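Local coordinates for protein phosphonopyruvate hydrolase (Variovorax sp., PDB 2HJP) that hydrolyses phosphonopyruvate to pyruvate and phosphate, cleaving its carbon-phosphorus bond with the help of a divalent metal ion such as magnesium, cobalt or manganese, at residues T84-P97 with G136-F150. Sequence-based numbering, arbitrary orientation.
Sequences TGFGNAVNVHYVVP and GKIAAATAARADRDF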
loop_
_atom_site.group_PDB
_atom_site.type_symbol
_atom_site.label_atom_id
_atom_site.label_comp_id
_atom_site.label_asym_id
_atom_site.label_seq_id
_atom_site.Cartn_x
_atom_site.Cartn_y
_atom_site.Cartn_z
ATOM N N THR A 84 -7.619 -8.339 17.535
ATOM C CA THR A 84 -7.713 -7.784 18.866
ATOM C C THR A 84 -7.633 -6.266 18.872
ATOM O O THR A 84 -7.295 -5.673 19.883
ATOM C CB THR A 84 -6.608 -8.304 19.837
ATOM O OG1 THR A 84 -5.321 -7.954 19.331
ATOM C CG2 THR A 84 -6.699 -9.756 20.000
ATOM N N GLY A 85 -7.917 -5.638 17.742
ATOM C CA GLY A 85 -7.861 -4.185 17.663
ATOM C C GLY A 85 -6.502 -3.646 17.295
ATOM O O GLY A 85 -6.259 -2.428 17.330
ATOM N N PHE A 86 -5.599 -4.562 16.949
ATOM C CA PHE A 86 -4.217 -4.183 16.604
ATOM C C PHE A 86 -3.506 -3.389 17.689
ATOM O O PHE A 86 -2.681 -2.556 17.378
ATOM C CB PHE A 86 -4.174 -3.367 15.315
ATOM C CG PHE A 86 -4.818 -4.058 14.174
ATOM C CD1 PHE A 86 -4.226 -5.213 13.645
ATOM C CD2 PHE A 86 -6.074 -3.669 13.717
ATOM C CE1 PHE A 86 -4.891 -5.985 12.694
ATOM C CE2 PHE A 86 -6.741 -4.412 12.768
ATOM C CZ PHE A 86 -6.155 -5.595 12.239
ATOM N N GLY A 87 -3.792 -3.646 18.956
ATOM C CA GLY A 87 -3.113 -2.895 19.993
ATOM C C GLY A 87 -4.046 -2.668 21.159
ATOM O O GLY A 87 -4.977 -3.452 21.351
ATOM N N ASN A 88 -3.822 -1.619 21.936
ATOM C CA ASN A 88 -4.673 -1.392 23.082
ATOM C C ASN A 88 -5.800 -0.423 22.687
ATOM O O ASN A 88 -5.970 -0.077 21.533
ATOM C CB ASN A 88 -3.844 -0.802 24.244
ATOM C CG ASN A 88 -3.150 0.509 23.869
ATOM O OD1 ASN A 88 -3.552 1.219 22.915
ATOM N ND2 ASN A 88 -2.091 0.837 24.609
ATOM N N ALA A 89 -6.534 0.073 23.672
ATOM C CA ALA A 89 -7.655 0.989 23.385
ATOM C C ALA A 89 -7.225 2.206 22.608
ATOM O O ALA A 89 -8.016 2.768 21.839
ATOM C CB ALA A 89 -8.383 1.429 24.716
ATOM N N VAL A 90 -5.984 2.648 22.780
ATOM C CA VAL A 90 -5.562 3.822 22.024
ATOM C C VAL A 90 -5.486 3.441 20.519
ATOM O O VAL A 90 -5.977 4.185 19.688
ATOM C CB VAL A 90 -4.224 4.340 22.514
ATOM C CG1 VAL A 90 -3.741 5.493 21.601
ATOM C CG2 VAL A 90 -4.352 4.816 23.976
ATOM N N ASN A 91 -4.909 2.286 20.188
ATOM C CA ASN A 91 -4.831 1.852 18.793
ATOM C C ASN A 91 -6.266 1.701 18.290
ATOM O O ASN A 91 -6.557 2.125 17.203
ATOM C CB ASN A 91 -4.097 0.499 18.677
ATOM C CG ASN A 91 -2.657 0.611 19.060
ATOM O OD1 ASN A 91 -1.845 1.138 18.275
ATOM N ND2 ASN A 91 -2.310 0.177 20.258
ATOM N N VAL A 92 -7.156 1.117 19.102
ATOM C CA VAL A 92 -8.569 0.950 18.704
ATOM C C VAL A 92 -9.186 2.260 18.252
ATOM O O VAL A 92 -9.815 2.375 17.188
ATOM C CB VAL A 92 -9.410 0.331 19.846
ATOM C CG1 VAL A 92 -10.907 0.337 19.474
ATOM C CG2 VAL A 92 -8.940 -1.077 20.113
ATOM N N HIS A 93 -8.962 3.282 19.043
ATOM C CA HIS A 93 -9.457 4.634 18.712
ATOM C C HIS A 93 -9.012 5.174 17.387
ATOM O O HIS A 93 -9.764 5.863 16.697
ATOM C CB HIS A 93 -8.995 5.601 19.809
ATOM C CG HIS A 93 -9.691 6.904 19.756
ATOM N ND1 HIS A 93 -10.860 7.143 20.441
ATOM C CD2 HIS A 93 -9.382 8.046 19.113
ATOM C CE1 HIS A 93 -11.230 8.388 20.224
ATOM N NE2 HIS A 93 -10.352 8.960 19.429
ATOM N N TYR A 94 -7.779 4.853 17.013
ATOM C CA TYR A 94 -7.218 5.317 15.763
ATOM C C TYR A 94 -7.578 4.397 14.598
ATOM O O TYR A 94 -7.681 4.840 13.471
ATOM C CB TYR A 94 -5.667 5.446 15.845
ATOM C CG TYR A 94 -5.217 6.680 16.631
ATOM C CD1 TYR A 94 -5.091 7.928 16.007
ATOM C CD2 TYR A 94 -4.964 6.601 17.982
ATOM C CE1 TYR A 94 -4.715 9.097 16.746
ATOM C CE2 TYR A 94 -4.581 7.761 18.744
ATOM C CZ TYR A 94 -4.459 9.008 18.109
ATOM O OH TYR A 94 -4.128 10.147 18.841
ATOM N N VAL A 95 -7.770 3.131 14.892
ATOM C CA VAL A 95 -8.052 2.149 13.893
ATOM C C VAL A 95 -9.517 2.111 13.433
ATOM O O VAL A 95 -9.762 2.035 12.275
ATOM C CB VAL A 95 -7.616 0.746 14.465
ATOM C CG1 VAL A 95 -8.446 -0.310 13.935
ATOM C CG2 VAL A 95 -6.193 0.499 14.079
ATOM N N VAL A 96 -10.467 2.212 14.354
ATOM C CA VAL A 96 -11.901 2.128 14.005
ATOM C C VAL A 96 -12.400 3.118 12.941
ATOM O O VAL A 96 -13.042 2.719 11.957
ATOM C CB VAL A 96 -12.756 2.124 15.352
ATOM C CG1 VAL A 96 -14.251 2.388 15.047
ATOM C CG2 VAL A 96 -12.572 0.688 16.010
ATOM N N PRO A 97 -12.031 4.388 13.057
ATOM C CA PRO A 97 -12.466 5.367 12.066
ATOM C C PRO A 97 -11.889 4.986 10.666
ATOM O O PRO A 97 -12.492 5.297 9.662
ATOM C CB PRO A 97 -11.894 6.714 12.605
ATOM C CG PRO A 97 -11.714 6.463 14.081
ATOM C CD PRO A 97 -11.304 4.998 14.174
ATOM N N GLY A 136 -12.645 -1.070 28.181
ATOM C CA GLY A 136 -12.055 0.183 27.668
ATOM C C GLY A 136 -11.916 0.186 26.124
ATOM O O GLY A 136 -12.128 1.193 25.425
ATOM N N LYS A 137 -11.484 -0.948 25.590
ATOM C CA LYS A 137 -11.334 -1.081 24.129
ATOM C C LYS A 137 -12.659 -0.947 23.349
ATOM O O LYS A 137 -12.750 -0.296 22.309
ATOM C CB LYS A 137 -10.631 -2.411 23.861
ATOM C CG LYS A 137 -9.143 -2.339 24.305
ATOM C CD LYS A 137 -8.489 -3.705 24.273
ATOM C CE LYS A 137 -8.197 -4.122 22.841
ATOM N NZ LYS A 137 -7.160 -5.241 22.740
ATOM N N ILE A 138 -13.693 -1.560 23.864
ATOM C CA ILE A 138 -15.001 -1.476 23.223
ATOM C C ILE A 138 -15.520 -0.038 23.345
ATOM O O ILE A 138 -16.050 0.514 22.378
ATOM C CB ILE A 138 -15.975 -2.432 23.973
ATOM C CG1 ILE A 138 -15.614 -3.871 23.585
ATOM C CG2 ILE A 138 -17.460 -2.109 23.644
ATOM C CD1 ILE A 138 -15.791 -4.276 22.095
ATOM N N ALA A 139 -15.379 0.575 24.536
ATOM C CA ALA A 139 -15.844 1.969 24.718
ATOM C C ALA A 139 -15.059 2.896 23.766
ATOM O O ALA A 139 -15.628 3.845 23.207
ATOM C CB ALA A 139 -15.660 2.423 26.203
ATOM N N ALA A 140 -13.751 2.634 23.594
ATOM C CA ALA A 140 -12.938 3.440 22.640
ATOM C C ALA A 140 -13.489 3.268 21.204
ATOM O O ALA A 140 -13.507 4.246 20.420
ATOM C CB ALA A 140 -11.437 3.007 22.670
ATOM N N ALA A 141 -13.909 2.043 20.847
ATOM C CA ALA A 141 -14.417 1.794 19.524
ATOM C C ALA A 141 -15.716 2.523 19.315
ATOM O O ALA A 141 -15.899 3.156 18.258
ATOM C CB ALA A 141 -14.621 0.272 19.262
ATOM N N THR A 142 -16.642 2.422 20.288
ATOM C CA THR A 142 -17.903 3.130 20.126
ATOM C C THR A 142 -17.740 4.643 20.190
ATOM O O THR A 142 -18.510 5.365 19.563
ATOM C CB THR A 142 -19.007 2.696 21.134
ATOM O OG1 THR A 142 -18.568 2.969 22.486
ATOM C CG2 THR A 142 -19.348 1.182 20.925
ATOM N N ALA A 143 -16.760 5.123 20.952
ATOM C CA ALA A 143 -16.474 6.584 21.017
ATOM C C ALA A 143 -15.887 7.059 19.649
ATOM O O ALA A 143 -16.175 8.165 19.166
ATOM C CB ALA A 143 -15.406 6.886 22.140
ATOM N N ALA A 144 -15.051 6.229 19.037
ATOM C CA ALA A 144 -14.389 6.598 17.781
ATOM C C ALA A 144 -15.258 6.580 16.511
ATOM O O ALA A 144 -14.955 7.288 15.553
ATOM C CB ALA A 144 -13.139 5.697 17.574
ATOM N N ARG A 145 -16.333 5.797 16.489
ATOM C CA ARG A 145 -17.161 5.723 15.300
ATOM C C ARG A 145 -17.895 7.045 15.056
ATOM O O ARG A 145 -18.264 7.717 16.014
ATOM C CB ARG A 145 -18.195 4.568 15.405
ATOM C CG ARG A 145 -19.430 4.841 16.156
ATOM C CD ARG A 145 -20.484 3.655 16.305
ATOM N NE ARG A 145 -21.087 3.752 17.657
ATOM C CZ ARG A 145 -21.726 2.764 18.288
ATOM N NH1 ARG A 145 -21.896 1.552 17.719
ATOM N NH2 ARG A 145 -22.137 2.964 19.539
ATOM N N ALA A 146 -18.078 7.406 13.793
ATOM C CA ALA A 146 -18.780 8.649 13.432
ATOM C C ALA A 146 -20.257 8.398 13.280
ATOM O O ALA A 146 -21.081 9.125 13.847
ATOM C CB ALA A 146 -18.244 9.249 12.103
ATOM N N ASP A 147 -20.623 7.388 12.502
ATOM C CA ASP A 147 -22.030 7.114 12.272
ATOM C C ASP A 147 -22.536 6.199 13.415
ATOM O O ASP A 147 -22.020 5.117 13.552
ATOM C CB ASP A 147 -22.150 6.437 10.877
ATOM C CG ASP A 147 -23.543 5.921 10.578
ATOM O OD1 ASP A 147 -24.439 6.053 11.423
ATOM O OD2 ASP A 147 -23.748 5.373 9.482
ATOM N N ARG A 148 -23.536 6.599 14.227
ATOM C CA ARG A 148 -23.987 5.723 15.296
ATOM C C ARG A 148 -24.499 4.358 14.813
ATOM O O ARG A 148 -24.551 3.416 15.611
ATOM C CB ARG A 148 -25.070 6.413 16.203
ATOM N N ASP A 149 -24.897 4.249 13.530
ATOM C CA ASP A 149 -25.392 2.984 13.012
ATOM C C ASP A 149 -24.306 1.930 12.808
ATOM O O ASP A 149 -24.620 0.774 12.715
ATOM C CB ASP A 149 -26.108 3.155 11.679
ATOM C CG ASP A 149 -27.385 3.979 11.806
ATOM O OD1 ASP A 149 -28.003 3.910 12.870
ATOM O OD2 ASP A 149 -27.754 4.674 10.822
ATOM N N PHE A 150 -23.048 2.351 12.706
ATOM C CA PHE A 150 -21.908 1.437 12.526
ATOM C C PHE A 150 -21.933 0.534 13.771
ATOM O O PHE A 150 -22.079 1.031 14.863
ATOM C CB PHE A 150 -20.623 2.247 12.544
ATOM C CG PHE A 150 -19.358 1.420 12.489
ATOM C CD1 PHE A 150 -18.783 1.062 11.239
ATOM C CD2 PHE A 150 -18.664 1.111 13.662
ATOM C CE1 PHE A 150 -17.519 0.415 11.178
ATOM C CE2 PHE A 150 -17.409 0.471 13.602
ATOM C CZ PHE A 150 -16.846 0.129 12.356
#
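Lys137 reaches from its helix across the first turn of helix 89-97 into the loop ahead of it. From CB the chain leaves with CG beside the backbone N (chi1 -71°), which lays CG against the start of the other helix, 3.6 Å from Ala89 N. CD carries the chain to CE, which passes Val92 CG2, the two side chains crossing at about a right angle, and already lies close to Thr84 O and Gly87 O; the bend there (chi3 75°) turns NZ toward the loop. At the tip NZ donates two hydrogen bonds: to Thr84 O at 2.9 Å, in the carbonyl plane, and to Gly87 O at 3.1 Å, almost straight on. The ammonium thus ties both ends of the loop 84-87 together, and an alanine here would probably leave those two carbonyls without their donor and the loop freer to move. Asn88 caps helix 89-97 through OD1, while its ND2 hydrogen-bonds to Lys116 O of a neighbouring subunit.

Beyond the lysine the helices run nearly parallel, crossing at -29° with axes 8.1 Å apart, and small residues permit the approach. Ala140 CB sits on Ala89 O, and Val92 CG1 rests against Lys137 O and Ala141 CB. One turn on, Val96 straddles Ala141: CG1 lies by its carbonyl and also meets Phe150 CE2, while CG2 touches its CB. Ala144 CB lies over one face of the His93 ring, a CH-pi contact 4.2 Å from the centroid, and also packs on Pro97 CG; His93 ND1 is buried with no polar partner in the model. Val92 and Phe150 also touch strand 106-110. This is the packing of successive outer helices around a TIM barrel, the fold of the PEP mutase/isocitrate lyase superfamily.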